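Local coordinates for protein cadherin-23 (Mus musculus, PDB 5UZ8) that probably works as a calcium-dependent adhesion protein of the inner ear, whose cadherin repeats form part of the machinery for hearing and mechanotransduction, at residues Q222-K225 / P226-T230; E21-T24 / P25-L29. All blocks are in the same frame, centred on the assembly; numbering follows the deposited sequence. Where two conformers were deposited one is given.

Contact 1: residues Q222-K225 / P226-T230; sequences QFSK and PQFST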
ATOM      1  N   GLN A 222      10.740  30.593  21.318  1.00 17.78           N
ATOM      2  CA  GLN A 222      11.038  31.901  20.708  1.00 19.78           C
ATOM      3  C   GLN A 222      10.159  32.930  21.298  1.00 19.70           C
ATOM      4  O   GLN A 222       8.944  32.701  21.427  1.00 19.93           O
ATOM      5  CB  GLN A 222      10.600  32.018  19.217  1.00 22.61           C
ATOM      6  CG  GLN A 222      11.194  31.131  18.234  1.00 24.16           C
ATOM      7  CD  GLN A 222      10.603  31.440  16.854  1.00 26.24           C
ATOM      8  OE1 GLN A 222       9.573  30.862  16.445  1.00 27.15           O
ATOM      9  NE2 GLN A 222      11.211  32.395  16.170  1.00 26.85           N
ATOM     10  N   PHE A 223      10.739  34.101  21.538  1.00 20.11           N
ATOM     11  CA  PHE A 223       9.952  35.328  21.692  1.00 20.94           C
ATOM     12  C   PHE A 223       9.821  36.096  20.356  1.00 23.20           C
ATOM     13  O   PHE A 223      10.631  35.951  19.426  1.00 23.65           O
ATOM     14  CB  PHE A 223      10.600  36.202  22.755  1.00 20.16           C
ATOM     15  CG  PHE A 223      10.585  35.595  24.132  1.00 18.56           C
ATOM     16  CD1 PHE A 223       9.522  35.822  24.998  1.00 18.51           C
ATOM     17  CD2 PHE A 223      11.627  34.799  24.569  1.00 18.03           C
ATOM     18  CE1 PHE A 223       9.513  35.286  26.279  1.00 17.49           C
ATOM     19  CE2 PHE A 223      11.633  34.253  25.856  1.00 16.88           C
ATOM     20  CZ  PHE A 223      10.566  34.489  26.706  1.00 17.15           C
ATOM     21  N   SER A 224       8.817  36.959  20.288  1.00 25.25           N
ATOM     22  CA  SER A 224       8.487  37.677  19.048  1.00 27.74           C
ATOM     23  C   SER A 224       9.525  38.718  18.631  1.00 28.37           C
ATOM     24  O   SER A 224       9.661  39.022  17.446  1.00 30.76           O
ATOM     25  CB  SER A 224       7.136  38.367  19.195  1.00 29.28           C
ATOM     26  OG  SER A 224       7.200  39.365  20.195  1.00 29.54           O
ATOM     27  N   LYS A 225      10.246  39.268  19.608  1.00 27.76           N
ATOM     28  CA  LYS A 225      11.309  40.216  19.325  1.00 28.12           C
ATOM     29  C   LYS A 225      12.373  40.147  20.416  1.00 26.36           C
ATOM     30  O   LYS A 225      12.122  39.590  21.469  1.00 24.13           O
ATOM     31  CB  LYS A 225      10.708  41.628  19.202  1.00 30.18           C
ATOM     32  CG  LYS A 225       9.984  42.115  20.441  1.00 29.63           C
ATOM     33  CD  LYS A 225       9.293  43.445  20.206  1.00 31.89           C
ATOM     34  CE  LYS A 225       8.504  43.842  21.434  1.00 31.33           C
ATOM     35  NZ  LYS A 225       7.992  45.227  21.347  1.00 33.16           N
ATOM     36  N   PRO A 226      13.564  40.699  20.150  1.00 27.18           N
ATOM     37  CA  PRO A 226      14.664  40.582  21.081  1.00 26.91           C
ATOM     38  C   PRO A 226      14.668  41.575  22.250  1.00 26.36           C
ATOM     39  O   PRO A 226      15.493  41.420  23.161  1.00 26.33           O
ATOM     40  CB  PRO A 226      15.896  40.789  20.186  1.00 28.47           C
ATOM     41  CG  PRO A 226      15.416  41.730  19.117  1.00 30.60           C
ATOM     42  CD  PRO A 226      13.994  41.298  18.866  1.00 29.89           C
ATOM     43  N   GLN A 227      13.794  42.585  22.232  1.00 27.36           N
ATOM     44  CA  GLN A 227      13.818  43.647  23.257  1.00 27.46           C
ATOM     45  C   GLN A 227      12.398  44.141  23.513  1.00 27.15           C
ATOM     46  O   GLN A 227      11.708  44.593  22.595  1.00 27.99           O
ATOM     47  CB  GLN A 227      14.739  44.796  22.837  1.00 29.96           C
ATOM     48  CG  GLN A 227      14.903  45.933  23.855  1.00 30.54           C
ATOM     49  CD  GLN A 227      15.708  45.534  25.092  1.00 29.91           C
ATOM     50  OE1 GLN A 227      16.930  45.327  25.016  1.00 31.40           O
ATOM     51  NE2 GLN A 227      15.040  45.446  26.234  1.00 27.69           N
ATOM     52  N   PHE A 228      11.940  43.969  24.749  1.00 25.04           N
ATOM     53  CA  PHE A 228      10.688  44.542  25.193  1.00 25.69           C
ATOM     54  C   PHE A 228      11.061  45.641  26.165  1.00 26.20           C
ATOM     55  O   PHE A 228      12.129  45.588  26.782  1.00 24.84           O
ATOM     56  CB  PHE A 228       9.842  43.524  25.919  1.00 24.43           C
ATOM     57  CG  PHE A 228       9.321  42.436  25.031  1.00 24.54           C
ATOM     58  CD1 PHE A 228      10.151  41.408  24.620  1.00 23.93           C
ATOM     59  CD2 PHE A 228       8.008  42.450  24.594  1.00 25.65           C
ATOM     60  CE1 PHE A 228       9.671  40.399  23.803  1.00 23.87           C
ATOM     61  CE2 PHE A 228       7.531  41.450  23.748  1.00 25.60           C
ATOM     62  CZ  PHE A 228       8.362  40.426  23.359  1.00 24.92           C
ATOM     63  N   SER A 229      10.175  46.620  26.305  1.00 27.92           N
ATOM     64  CA  SER A 229      10.400  47.745  27.224  0.50 28.28           C
ATOM     65  C   SER A 229       9.105  48.078  27.938  1.00 28.98           C
ATOM     66  O   SER A 229       8.035  48.075  27.326  1.00 29.07           O
ATOM     67  CB  SER A 229      10.899  48.976  26.473  0.50 30.42           C
ATOM     68  OG  SER A 229       9.983  49.346  25.460  0.50 32.23           O
ATOM     69  N   THR A 230       9.201  48.357  29.241  1.00 28.66           N
ATOM     70  CA  THR A 230       8.034  48.755  30.011  1.00 29.55           C
ATOM     71  C   THR A 230       8.436  49.691  31.145  1.00 28.72           C
ATOM     72  O   THR A 230       9.631  49.924  31.382  1.00 26.85           O
ATOM     73  CB  THR A 230       7.285  47.525  30.585  1.00 29.58           C
ATOM     74  OG1 THR A 230       6.047  47.970  31.170  1.00 32.46           O
ATOM     75  CG2 THR A 230       8.124  46.826  31.631  1.00 28.25           C
TER
HETATM   76  O   HOH W   1       7.868  46.350  24.119  1.00 15.67           O
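Lys225 passes over one face of the Phe228 ring, with CE doing the touching. The contact is a CH-pi one: CE of Lys225 sits 3.7 Å from the centroid of the Phe228 ring, 22° off the ring normal and shifted toward the rim. The lysine turns back over the ring because its CG lies between the backbone N and the carbonyl carbon (chi1 60°). Beyond CG the chain is extended. It brings NZ of Lys225 to a water at 3.0 Å, and this water also accepts from Ser229 N at 3.2 Å. The ammonium is thus tied to the strand backbone past the ring. Phe223 reaches the same ring at its edge, with CB of Phe223 4.4 Å from CE1 of Phe228. Ser224 comes in obliquely, its OG 3.5 Å from CZ of Phe228. A serine in place of Phe228 would probably leave Lys225 CE without the ring face it covers and free the chain to shift. Gln227 points away; its NE2 donates to Phe228 O at 3.0 Å (N-H...O 162°) and also bonds Asn292 OD1. The stretch leads into strand 227-233, an edge strand that runs parallel to strand 306-316 in a cadherin repeat. Phe228 exchanges backbone hydrogen bonds with Met310 and Leu312 there, while the Phe223 side chain rests on Thr309 and on Val295 and Ala297 of strand 290-298.

Contact 2: residues E21-T24 / P25-L29; sequences EGAT and PGTTL. With CA (calcium ion), chain J; CA (calcium ion), chain K.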
ATOM      1  N   GLU A  21      -8.801 -20.883 -20.701  1.00 15.54           N
ATOM      2  CA  GLU A  21      -9.685 -20.941 -19.543  1.00 14.86           C
ATOM      3  C   GLU A  21     -10.834 -19.946 -19.708  1.00 15.23           C
ATOM      4  O   GLU A  21     -10.682 -18.910 -20.345  1.00 15.38           O
ATOM      5  CB  GLU A  21      -8.938 -20.705 -18.238  1.00 14.36           C
ATOM      6  CG  GLU A  21      -8.402 -19.304 -18.073  1.00 14.66           C
ATOM      7  CD  GLU A  21      -7.950 -19.002 -16.658  1.00 14.44           C
ATOM      8  OE1 GLU A  21      -6.951 -18.246 -16.501  1.00 14.67           O
ATOM      9  OE2 GLU A  21      -8.604 -19.497 -15.719  1.00 14.10           O
ATOM     10  N   GLY A  22     -11.999 -20.314 -19.196  1.00 16.36           N
ATOM     11  CA  GLY A  22     -13.179 -19.485 -19.297  1.00 16.80           C
ATOM     12  C   GLY A  22     -14.001 -19.648 -20.555  1.00 17.53           C
ATOM     13  O   GLY A  22     -15.034 -18.970 -20.692  1.00 18.11           O
ATOM     14  N   ALA A  23     -13.572 -20.516 -21.474  1.00 16.73           N
ATOM     15  CA  ALA A  23     -14.330 -20.806 -22.682  1.00 16.92           C
ATOM     16  C   ALA A  23     -15.759 -21.145 -22.273  1.00 16.88           C
ATOM     17  O   ALA A  23     -15.993 -22.007 -21.390  1.00 16.78           O
ATOM     18  CB  ALA A  23     -13.707 -21.984 -23.414  1.00 17.50           C
ATOM     19  N   THR A  24     -16.710 -20.459 -22.869  1.00 16.61           N
ATOM     20  CA  THR A  24     -18.111 -20.595 -22.429  1.00 16.89           C
ATOM     21  C   THR A  24     -18.701 -21.956 -22.839  1.00 16.24           C
ATOM     22  O   THR A  24     -18.307 -22.536 -23.860  1.00 15.15           O
ATOM     23  CB  THR A  24     -18.989 -19.445 -22.984  1.00 18.03           C
ATOM     24  OG1 THR A  24     -18.740 -19.292 -24.387  1.00 18.25           O
ATOM     25  CG2 THR A  24     -18.692 -18.145 -22.274  1.00 18.91           C
ATOM     26  N   PRO A  25     -19.685 -22.458 -22.066  1.00 16.07           N
ATOM     27  CA  PRO A  25     -20.306 -23.717 -22.457  1.00 16.21           C
ATOM     28  C   PRO A  25     -20.810 -23.682 -23.891  1.00 16.59           C
ATOM     29  O   PRO A  25     -21.327 -22.658 -24.362  1.00 16.86           O
ATOM     30  CB  PRO A  25     -21.451 -23.882 -21.443  1.00 17.33           C
ATOM     31  CG  PRO A  25     -20.981 -23.138 -20.246  1.00 17.04           C
ATOM     32  CD  PRO A  25     -20.222 -21.953 -20.798  1.00 16.68           C
ATOM     33  N   GLY A  26     -20.643 -24.795 -24.596  1.00 16.54           N
ATOM     34  CA  GLY A  26     -20.987 -24.872 -26.022  1.00 17.41           C
ATOM     35  C   GLY A  26     -19.857 -24.544 -26.984  1.00 17.15           C
ATOM     36  O   GLY A  26     -19.979 -24.828 -28.157  1.00 18.47           O
ATOM     37  N   THR A  27     -18.779 -23.948 -26.496  1.00 16.25           N
ATOM     38  CA  THR A  27     -17.616 -23.600 -27.296  1.00 16.05           C
ATOM     39  C   THR A  27     -16.943 -24.873 -27.790  1.00 15.80           C
ATOM     40  O   THR A  27     -16.775 -25.831 -27.014  1.00 14.59           O
ATOM     41  CB  THR A  27     -16.603 -22.789 -26.483  1.00 15.70           C
ATOM     42  OG1 THR A  27     -17.204 -21.557 -26.091  1.00 16.27           O
ATOM     43  CG2 THR A  27     -15.304 -22.467 -27.292  1.00 15.78           C
ATOM     44  N   THR A  28     -16.594 -24.887 -29.077  1.00 15.98           N
ATOM     45  CA  THR A  28     -15.916 -26.033 -29.653  1.00 16.72           C
ATOM     46  C   THR A  28     -14.490 -26.065 -29.131  1.00 15.80           C
ATOM     47  O   THR A  28     -13.751 -25.073 -29.235  1.00 16.09           O
ATOM     48  CB  THR A  28     -15.907 -25.986 -31.188  1.00 17.98           C
ATOM     49  OG1 THR A  28     -17.249 -26.094 -31.677  1.00 19.07           O
ATOM     50  CG2 THR A  28     -15.069 -27.109 -31.771  1.00 18.11           C
ATOM     51  N   LEU A  29     -14.120 -27.187 -28.539  1.00 15.04           N
ATOM     52  CA  LEU A  29     -12.799 -27.337 -27.960  1.00 15.09           C
ATOM     53  C   LEU A  29     -11.857 -28.100 -28.893  1.00 15.56           C
ATOM     54  O   LEU A  29     -10.683 -27.771 -28.975  1.00 16.19           O
ATOM     55  CB  LEU A  29     -12.888 -28.046 -26.644  1.00 14.89           C
ATOM     56  CG  LEU A  29     -13.801 -27.406 -25.606  1.00 15.29           C
ATOM     57  CD1 LEU A  29     -13.711 -28.234 -24.333  1.00 15.74           C
ATOM     58  CD2 LEU A  29     -13.447 -25.958 -25.357  1.00 15.52           C
TER
HETATM   59 CA    CA J2609      -5.764 -17.128 -14.818  1.00 14.33          CA
HETATM   60 CA    CA K2610      -9.237 -18.398 -13.670  1.00 18.18          CA
HETATM   61  O   HOH W   2     -20.652 -20.532 -25.865  1.00 25.23           O
HETATM   62  O   HOH W   3      -9.625 -17.310 -11.614  1.00 17.11           O
HETATM   63  O   HOH W   4     -11.663 -18.769 -13.682  1.00 17.44           O
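Thr27 holds its OG1 beside its own backbone N, anti to the carbonyl carbon (chi1 -63°), and this directs the hydroxyl back at Thr24 O. Thr24 has its OG1 between the backbone N and the carbonyl carbon (chi1 48°), which brings the two threonine side chains together at about a right angle. The residues form a type II beta turn, Thr24 to Thr27, in the loop between strands 15-20 and 28-35 of a cadherin repeat. Thr24 O accepts twice from one residue. Thr27 N donates to Thr24 O at 3.0 Å, the bond that closes the turn, and Thr27 OG1 donates to Thr24 O at 2.7 Å. The hydroxyl bond points the Thr27 OG1 proton at the same carbonyl oxygen that the backbone N-H uses. A water links Thr24 OG1, at 2.7 Å, to Pro25 O, to which it donates. Gly26 has a positive phi of 92°, where a side chain would press on the preceding carbonyl oxygen. The methyl of Ala23 meets Leu29 loosely, CB of Ala23 lying 4.4 Å from CD2 of Leu29. Leu29 is buried and also touches Leu104 and Ala70. At the other end of the loop, Glu21 serves the calcium sites at the junction with the next repeat. Its carboxylate bridges two calcium ions with one oxygen each. Asp108, Ile109 and Asp144 join it at one ion and Asp75 at the other, while Glu77 and Asp111 belong to both sites. Tyr76 N also donates to Glu21 OE2. Two waters help to fill the second site, whose calcium ion (chain K) is bound by Glu21 OE2 at 2.4 Å.

Contacts 1 and 2 sit in different cadherin repeats of one elongated chain, on opposite sides of its centre. Their centres are about 84 Å apart and their nearest atoms about 61 Å, so they do not touch. Each is a loop leading into a strand: 227-233, outermost in its sheet, in contact 1, and 28-35, an inner strand, in contact 2. Contact 2 includes Glu21, a direct ligand of two calcium ions. Contact 1 has no metal ligand, and the side chain of Phe223 lies about 12 Å from a bound calcium ion. Neither contact supplies a residue to the glutathione pocket, although Cys219 of that pocket lies just before contact 1 in the chain.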